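Local structure of mannan endo-1,4-beta-mannosidase (Mytilus edulis, 2C0H) at residues A[47-55]-A[96-107]; A[5-13]-A[281-289]. The protein hydrolyses the 1,4-beta-mannosidic linkages of mannan backbones, cutting within the chain and leaving mannobiose and mannotriose untouched. The protein carries 3 engineered substitutions. All blocks are in the same frame, centred on the assembly; numbering follows the deposited sequence.

Both interactions build on the TIM barrel, yet at different places: interaction 1 on its flank, interaction 2 at the N-terminal ends of its strands. Their centres lie 26 Å apart, and although their nearest atoms come within about 4 Å, they do not touch. Along the chain the order is 5-13, 47-55, 96-107 and 281-289, so interaction 1 falls wholly between the halves of interaction 2. One sheet connects them: strand 11-14 pairs with 17-25, that with 61-68, and that with 106-113, whose first residues belong to interaction 1. The first contact thus joins consecutive barrel helices, whereas the second brings the N-terminal hairpin against the loop entering strand 290-294.

Interaction 1 (A[47-55]-A[96-107]); sequences FESTLSDMQ and YLHAAQRHNILI. Unlike the reference sequence in segment 47-55: Met-54 (reference Ile).
Consecutive outer helices of the TIM barrel, 40-56 and 89-102, lie side by side, with Leu-51 and His-103 at the centre. The short segments cross at -22°, their axes 9.8 Å apart. Leu-51 sends its two methyls different ways: CD1 settles on the backbone of the other helix, 3.7 Å from Ala-100 N, while CD2 meets Ile-105 CD1 at 3.8 Å. Its CB, with Ser-52 N, covers one face of the His-103 imidazole.

That ring is held from both nitrogens. His-103 NE2 donates to Glu-48 OE2 over 2.6 Å, on the syn side of the carboxylate, and its ND1 donates to Gln-55 OE1 at 2.9 Å, coming from above the carbonyl plane. Gln-55 reaches it with CG anti to the backbone N (chi1 -179°) and the chain extended beyond. If both nitrogens donate, the ring is probably protonated, a state the nearby carboxylate would favour. A leucine in place of His-103 would probably leave Glu-48 and Gln-55 without these mates and the two chain ends free to turn.

His-103 sits in the alpha-beta loop leading to the next barrel strand, 106-113. A Schellman motif ends the helix: Asn-104, at positive phi, is its C-prime residue, and Ile-105 N returns to Ala-100 O. Toward the catalytic end, the rings of Phe-47 and Tyr-96 meet obliquely, centroids 4.8 Å apart and planes at 52°. A water links the pair, accepting from Tyr-96 OH (2.7 Å) and donating to Phe-47 O. Phe-47 lies about 9 Å, side chain to side chain, from Trp-65, a probable substrate-binding residue.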
# COMPACT_ATOMS: atom_id res chain seq x y z
N PHE A 47 14.74 -9.97 7.76
CA PHE A 47 14.46 -8.57 7.50
C PHE A 47 15.78 -7.80 7.21
O PHE A 47 15.85 -7.01 6.27
CB PHE A 47 13.71 -7.94 8.69
CG PHE A 47 12.21 -8.18 8.71
CD1 PHE A 47 11.37 -7.65 7.74
CD2 PHE A 47 11.63 -8.91 9.75
CE1 PHE A 47 9.99 -7.85 7.80
CE2 PHE A 47 10.26 -9.13 9.80
CZ PHE A 47 9.45 -8.59 8.84
N GLU A 48 16.82 -8.07 8.00
CA GLU A 48 18.10 -7.34 7.88
C GLU A 48 18.86 -7.73 6.62
O GLU A 48 19.45 -6.88 5.96
CB GLU A 48 18.98 -7.56 9.13
CG GLU A 48 20.44 -7.14 8.98
CD GLU A 48 20.64 -5.64 8.73
OE1 GLU A 48 19.80 -4.83 9.18
OE2 GLU A 48 21.65 -5.29 8.08
N SER A 49 18.83 -9.01 6.26
CA SER A 49 19.52 -9.43 5.04
C SER A 49 18.83 -8.83 3.81
O SER A 49 19.50 -8.49 2.83
CB SER A 49 19.64 -10.95 4.94
OG SER A 49 18.40 -11.57 4.81
N THR A 50 17.50 -8.71 3.85
CA THR A 50 16.75 -8.11 2.75
C THR A 50 17.15 -6.64 2.58
O THR A 50 17.35 -6.17 1.46
CB THR A 50 15.21 -8.24 2.95
OG1 THR A 50 14.83 -9.62 2.95
CG2 THR A 50 14.44 -7.53 1.87
N LEU A 51 17.24 -5.92 3.70
CA LEU A 51 17.69 -4.52 3.67
C LEU A 51 19.10 -4.36 3.10
O LEU A 51 19.35 -3.44 2.33
CB LEU A 51 17.65 -3.91 5.07
CG LEU A 51 16.30 -3.73 5.74
CD1 LEU A 51 16.53 -3.32 7.19
CD2 LEU A 51 15.44 -2.70 5.01
N SER A 52 20.00 -5.26 3.50
CA SER A 52 21.39 -5.22 3.02
C SER A 52 21.45 -5.42 1.51
O SER A 52 22.12 -4.65 0.80
CB SER A 52 22.23 -6.29 3.72
OG SER A 52 23.57 -6.26 3.24
N ASP A 53 20.75 -6.46 1.03
CA ASP A 53 20.65 -6.77 -0.41
C ASP A 53 20.14 -5.56 -1.18
O ASP A 53 20.69 -5.19 -2.22
CB ASP A 53 19.67 -7.93 -0.66
CG ASP A 53 20.21 -9.30 -0.26
OD1 ASP A 53 21.39 -9.40 0.16
OD2 ASP A 53 19.43 -10.28 -0.36
N MET A 54 19.07 -4.95 -0.68
CA MET A 54 18.45 -3.84 -1.38
C MET A 54 19.34 -2.61 -1.43
O MET A 54 19.47 -2.02 -2.50
CB MET A 54 17.10 -3.51 -0.78
CG MET A 54 16.07 -4.56 -1.13
SD MET A 54 14.48 -4.18 -0.43
CE MET A 54 14.27 -2.50 -1.03
N GLN A 55 19.96 -2.25 -0.32
CA GLN A 55 20.87 -1.10 -0.31
C GLN A 55 21.98 -1.27 -1.33
O GLN A 55 22.28 -0.34 -2.08
CB GLN A 55 21.48 -0.84 1.08
CG GLN A 55 22.41 0.38 1.06
CD GLN A 55 22.93 0.79 2.42
OE1 GLN A 55 23.21 -0.04 3.28
NE2 GLN A 55 23.12 2.10 2.59
N TYR A 96 12.93 -2.34 13.78
CA TYR A 96 12.99 -2.53 12.32
C TYR A 96 13.27 -1.21 11.62
O TYR A 96 14.10 -1.14 10.73
CB TYR A 96 11.70 -3.17 11.78
CG TYR A 96 11.68 -3.43 10.28
CD1 TYR A 96 12.76 -4.06 9.65
CD2 TYR A 96 10.58 -3.11 9.51
CE1 TYR A 96 12.73 -4.30 8.28
CE2 TYR A 96 10.55 -3.36 8.14
CZ TYR A 96 11.63 -3.96 7.53
OH TYR A 96 11.58 -4.21 6.16
N LEU A 97 12.57 -0.16 12.03
CA LEU A 97 12.83 1.16 11.45
C LEU A 97 14.28 1.63 11.67
O LEU A 97 14.84 2.26 10.77
CB LEU A 97 11.80 2.19 11.98
CG LEU A 97 10.37 2.00 11.46
CD1 LEU A 97 9.41 2.81 12.33
CD2 LEU A 97 10.22 2.38 9.98
N HIS A 98 14.88 1.33 12.82
CA HIS A 98 16.28 1.70 13.09
C HIS A 98 17.21 0.92 12.17
O HIS A 98 18.17 1.49 11.66
CB HIS A 98 16.69 1.46 14.53
CG HIS A 98 16.08 2.42 15.51
ND1 HIS A 98 15.47 3.60 15.14
CD2 HIS A 98 16.01 2.36 16.86
CE1 HIS A 98 15.04 4.22 16.22
NE2 HIS A 98 15.35 3.49 17.28
N ALA A 99 16.93 -0.36 11.95
CA ALA A 99 17.70 -1.16 10.98
C ALA A 99 17.60 -0.60 9.56
O ALA A 99 18.60 -0.50 8.84
CB ALA A 99 17.24 -2.61 11.03
N ALA A 100 16.39 -0.22 9.15
CA ALA A 100 16.16 0.35 7.82
C ALA A 100 16.93 1.67 7.66
O ALA A 100 17.56 1.91 6.63
CB ALA A 100 14.66 0.56 7.58
N GLN A 101 16.92 2.50 8.70
CA GLN A 101 17.61 3.78 8.68
C GLN A 101 19.11 3.60 8.43
O GLN A 101 19.70 4.36 7.68
CB GLN A 101 17.39 4.53 10.00
CG GLN A 101 17.90 5.95 9.97
CD GLN A 101 17.63 6.70 11.26
OE1 GLN A 101 16.73 6.34 12.03
NE2 GLN A 101 18.38 7.76 11.49
N ARG A 102 19.69 2.57 9.04
CA ARG A 102 21.12 2.29 8.90
C ARG A 102 21.47 1.94 7.45
O ARG A 102 22.64 2.09 7.04
CB ARG A 102 21.56 1.16 9.85
CG ARG A 102 21.61 1.56 11.32
CD ARG A 102 22.29 0.53 12.21
NE ARG A 102 21.50 -0.67 12.42
CZ ARG A 102 20.60 -0.86 13.39
NH1 ARG A 102 20.34 0.09 14.27
NH2 ARG A 102 19.94 -2.01 13.45
N HIS A 103 20.47 1.50 6.68
CA HIS A 103 20.62 1.15 5.25
C HIS A 103 19.98 2.15 4.26
O HIS A 103 19.84 1.87 3.07
CB HIS A 103 20.05 -0.25 5.00
CG HIS A 103 20.81 -1.35 5.66
ND1 HIS A 103 21.93 -1.93 5.09
CD2 HIS A 103 20.63 -1.98 6.84
CE1 HIS A 103 22.39 -2.87 5.89
NE2 HIS A 103 21.62 -2.93 6.96
N ASN A 104 19.57 3.32 4.76
CA ASN A 104 18.87 4.35 3.99
C ASN A 104 17.63 3.86 3.21
O ASN A 104 17.44 4.20 2.04
CB ASN A 104 19.83 5.07 3.03
CG ASN A 104 20.65 6.14 3.71
OD1 ASN A 104 20.13 6.95 4.48
ND2 ASN A 104 21.94 6.17 3.40
N ILE A 105 16.78 3.07 3.87
CA ILE A 105 15.57 2.53 3.25
C ILE A 105 14.32 3.00 3.99
O ILE A 105 14.33 3.03 5.22
CB ILE A 105 15.66 0.99 3.21
CG1 ILE A 105 16.70 0.60 2.13
CG2 ILE A 105 14.32 0.38 2.91
CD1 ILE A 105 17.02 -0.87 2.10
N LEU A 106 13.31 3.42 3.24
CA LEU A 106 12.00 3.81 3.78
C LEU A 106 11.05 2.63 3.84
O LEU A 106 10.91 1.87 2.87
CB LEU A 106 11.36 4.89 2.91
CG LEU A 106 12.05 6.25 2.86
CD1 LEU A 106 11.46 7.08 1.73
CD2 LEU A 106 11.92 7.00 4.20
N ILE A 107 10.32 2.52 4.95
CA ILE A 107 9.37 1.44 5.14
C ILE A 107 7.92 1.92 5.00
O ILE A 107 7.54 2.95 5.58
CB ILE A 107 9.56 0.79 6.56
CG1 ILE A 107 11.01 0.32 6.78
CG2 ILE A 107 8.58 -0.34 6.82
CD1 ILE A 107 11.55 -0.63 5.72
O HOH W 1 13.36 -5.83 5.05

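Interaction 2 (A[5-13]-A[281-289]). With SO4 (sulfate ion), chain B.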
# COMPACT_ATOMS: atom_id res chain seq x y z
N LEU A 5 9.48 13.08 3.53
CA LEU A 5 8.73 12.70 2.34
C LEU A 5 7.46 13.55 2.19
O LEU A 5 6.71 13.74 3.17
CB LEU A 5 8.39 11.21 2.41
CG LEU A 5 7.89 10.50 1.15
CD1 LEU A 5 8.88 10.60 0.01
CD2 LEU A 5 7.63 9.06 1.47
N SER A 6 7.22 14.10 1.00
CA SER A 6 6.02 14.92 0.71
C SER A 6 5.52 14.76 -0.73
O SER A 6 6.21 14.18 -1.56
CB SER A 6 6.29 16.40 1.00
OG SER A 6 7.30 16.93 0.16
N VAL A 7 4.32 15.28 -1.01
CA VAL A 7 3.72 15.25 -2.35
C VAL A 7 3.59 16.67 -2.91
O VAL A 7 3.13 17.57 -2.20
CB VAL A 7 2.30 14.63 -2.35
CG1 VAL A 7 1.66 14.66 -3.75
CG2 VAL A 7 2.32 13.24 -1.81
N SER A 8 3.94 16.85 -4.18
CA SER A 8 3.67 18.09 -4.92
C SER A 8 2.99 17.73 -6.24
O SER A 8 3.64 17.24 -7.17
CB SER A 8 4.97 18.87 -5.16
OG SER A 8 4.83 19.87 -6.17
N GLY A 9 1.68 17.97 -6.33
CA GLY A 9 0.91 17.62 -7.52
C GLY A 9 0.96 16.12 -7.74
O GLY A 9 0.47 15.37 -6.90
N THR A 10 1.55 15.70 -8.86
CA THR A 10 1.68 14.27 -9.18
C THR A 10 3.10 13.72 -8.99
O THR A 10 3.40 12.62 -9.45
CB THR A 10 1.17 13.96 -10.60
OG1 THR A 10 1.95 14.70 -11.55
CG2 THR A 10 -0.30 14.35 -10.75
N ASN A 11 3.95 14.48 -8.29
CA ASN A 11 5.32 14.09 -7.94
C ASN A 11 5.50 13.84 -6.43
O ASN A 11 4.84 14.49 -5.60
CB ASN A 11 6.30 15.23 -8.29
CG ASN A 11 6.68 15.28 -9.77
OD1 ASN A 11 6.32 14.40 -10.56
ND2 ASN A 11 7.42 16.32 -10.14
N LEU A 12 6.41 12.93 -6.07
CA LEU A 12 6.89 12.74 -4.70
C LEU A 12 8.23 13.47 -4.50
O LEU A 12 9.09 13.46 -5.38
CB LEU A 12 7.08 11.25 -4.36
CG LEU A 12 5.81 10.40 -4.23
CD1 LEU A 12 6.16 8.93 -4.09
CD2 LEU A 12 4.97 10.83 -3.05
N ASN A 13 8.41 14.11 -3.34
CA ASN A 13 9.64 14.80 -3.01
C ASN A 13 10.21 14.32 -1.66
O ASN A 13 9.45 13.84 -0.80
CB ASN A 13 9.39 16.33 -2.92
CG ASN A 13 8.83 16.92 -4.21
OD1 ASN A 13 7.86 17.68 -4.18
ND2 ASN A 13 9.43 16.58 -5.34
N PHE A 281 1.32 7.62 -17.42
CA PHE A 281 0.56 8.06 -16.26
C PHE A 281 -0.54 9.05 -16.67
O PHE A 281 -1.66 8.98 -16.14
CB PHE A 281 1.53 8.69 -15.25
CG PHE A 281 0.86 9.44 -14.13
CD1 PHE A 281 0.38 8.77 -13.03
CD2 PHE A 281 0.75 10.82 -14.18
CE1 PHE A 281 -0.21 9.48 -11.97
CE2 PHE A 281 0.16 11.52 -13.14
CZ PHE A 281 -0.33 10.85 -12.05
N SER A 282 -0.24 9.97 -17.58
CA SER A 282 -1.20 11.02 -17.95
C SER A 282 -2.49 10.51 -18.60
O SER A 282 -3.52 11.20 -18.61
CB SER A 282 -0.52 12.05 -18.86
OG SER A 282 -0.03 11.42 -20.03
N ASN A 283 -2.47 9.31 -19.15
CA ASN A 283 -3.68 8.68 -19.71
C ASN A 283 -4.83 8.53 -18.71
O ASN A 283 -6.00 8.55 -19.10
CB ASN A 283 -3.32 7.28 -20.24
CG ASN A 283 -4.52 6.51 -20.76
OD1 ASN A 283 -4.98 5.55 -20.13
ND2 ASN A 283 -5.01 6.89 -21.93
N PHE A 284 -4.48 8.38 -17.43
CA PHE A 284 -5.45 8.02 -16.38
C PHE A 284 -6.10 9.20 -15.69
O PHE A 284 -7.00 9.01 -14.88
CB PHE A 284 -4.79 7.06 -15.38
CG PHE A 284 -4.33 5.79 -16.01
CD1 PHE A 284 -5.25 4.86 -16.44
CD2 PHE A 284 -2.98 5.53 -16.18
CE1 PHE A 284 -4.86 3.68 -17.04
CE2 PHE A 284 -2.57 4.35 -16.78
CZ PHE A 284 -3.50 3.43 -17.21
N ARG A 285 -5.65 10.40 -16.03
CA ARG A 285 -6.28 11.66 -15.58
C ARG A 285 -6.35 11.76 -14.05
O ARG A 285 -7.38 12.18 -13.48
CB ARG A 285 -7.67 11.83 -16.21
CG ARG A 285 -7.76 11.60 -17.73
CD ARG A 285 -6.70 12.33 -18.52
NE ARG A 285 -6.71 13.78 -18.30
CZ ARG A 285 -5.78 14.62 -18.76
NH1 ARG A 285 -4.75 14.16 -19.47
NH2 ARG A 285 -5.87 15.92 -18.51
N LEU A 286 -5.25 11.41 -13.40
CA LEU A 286 -5.13 11.48 -11.95
C LEU A 286 -4.43 12.76 -11.47
O LEU A 286 -3.58 13.32 -12.17
CB LEU A 286 -4.38 10.26 -11.44
CG LEU A 286 -5.04 8.93 -11.80
CD1 LEU A 286 -4.11 7.79 -11.47
CD2 LEU A 286 -6.37 8.78 -11.08
N LYS A 287 -4.78 13.18 -10.26
CA LYS A 287 -4.25 14.41 -9.68
C LYS A 287 -3.35 14.17 -8.45
O LYS A 287 -3.03 15.10 -7.69
CB LYS A 287 -5.43 15.32 -9.32
CG LYS A 287 -6.28 15.70 -10.49
CD LYS A 287 -7.34 16.72 -10.12
CE LYS A 287 -8.40 16.11 -9.23
NZ LYS A 287 -9.63 16.97 -9.12
N LYS A 288 -2.94 12.91 -8.24
CA LYS A 288 -1.97 12.55 -7.21
C LYS A 288 -0.96 11.65 -7.88
O LYS A 288 -1.29 11.11 -8.94
CB LYS A 288 -2.62 11.75 -6.07
CG LYS A 288 -3.83 12.37 -5.43
CD LYS A 288 -4.34 11.42 -4.32
CE LYS A 288 -5.74 11.76 -3.85
NZ LYS A 288 -5.69 13.09 -3.20
N PRO A 289 0.21 11.45 -7.25
CA PRO A 289 1.18 10.49 -7.78
C PRO A 289 0.62 9.09 -7.75
O PRO A 289 -0.29 8.79 -6.99
CB PRO A 289 2.36 10.60 -6.82
CG PRO A 289 2.20 11.90 -6.07
CD PRO A 289 0.72 12.09 -6.02
S SO4 B . -10.80 14.32 -6.75
O1 SO4 B . -9.79 13.49 -6.08
O2 SO4 B . -12.10 14.12 -6.10
O3 SO4 B . -10.96 13.98 -8.16
O4 SO4 B . -10.43 15.73 -6.63
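Pro-289 lays its ring against one face of the hairpin 5-13, close to the turn. Starting at CB, the first atom lies 3.5 Å from Thr-10 O, the same carbonyl that Pro-289 CA approaches in a C-H...O contact. Pro-289 CG, the next, touches Val-7 CG1 and Thr-10 C, with Leu-12 CD2 farther off at 4.2 Å. Pro-289 CD closes the circuit, 3.4 Å from Gly-9 O and also against the Val-7 methyl. Val-7 brings that methyl over by setting CG1 anti to its backbone N (chi1 178°). No hydrogen bond crosses between the segments, so the fit rests on shape and van der Waals contact.

Thr-10 carries the other half. Its CB packs obliquely on the Phe-281 ring, 3.7 Å from CE2, and its methyl CG2 touches the ring too while reaching Leu-286 O at 3.7 Å. With OG1 between the backbone N and the carbonyl carbon (chi1 60°), CG2 stands beside the N, turned to the loop. The edge of the Phe-281 ring is met in plane by Lys-288 O.

Lys-287 and Lys-288 both leave the backbone on the side away from the hairpin. Lys-287 NZ binds a sulfate, probably from the crystallisation liquor, at 2.9 Å from O4; Asp-243 N and His-244 N bind the same ion, at the start of helix 243-250. Lys-288 NZ makes a salt bridge to Asp-243.

Ser-8 and Asn-11 exchange both backbone hydrogen bonds around a type II' turn, with Gly-9 at its positive-phi position. This is a two-residue beta hairpin, laid by its tip against the loop into strand 290-294, at the N-terminal end of the TIM barrel, opposite the catalytic one.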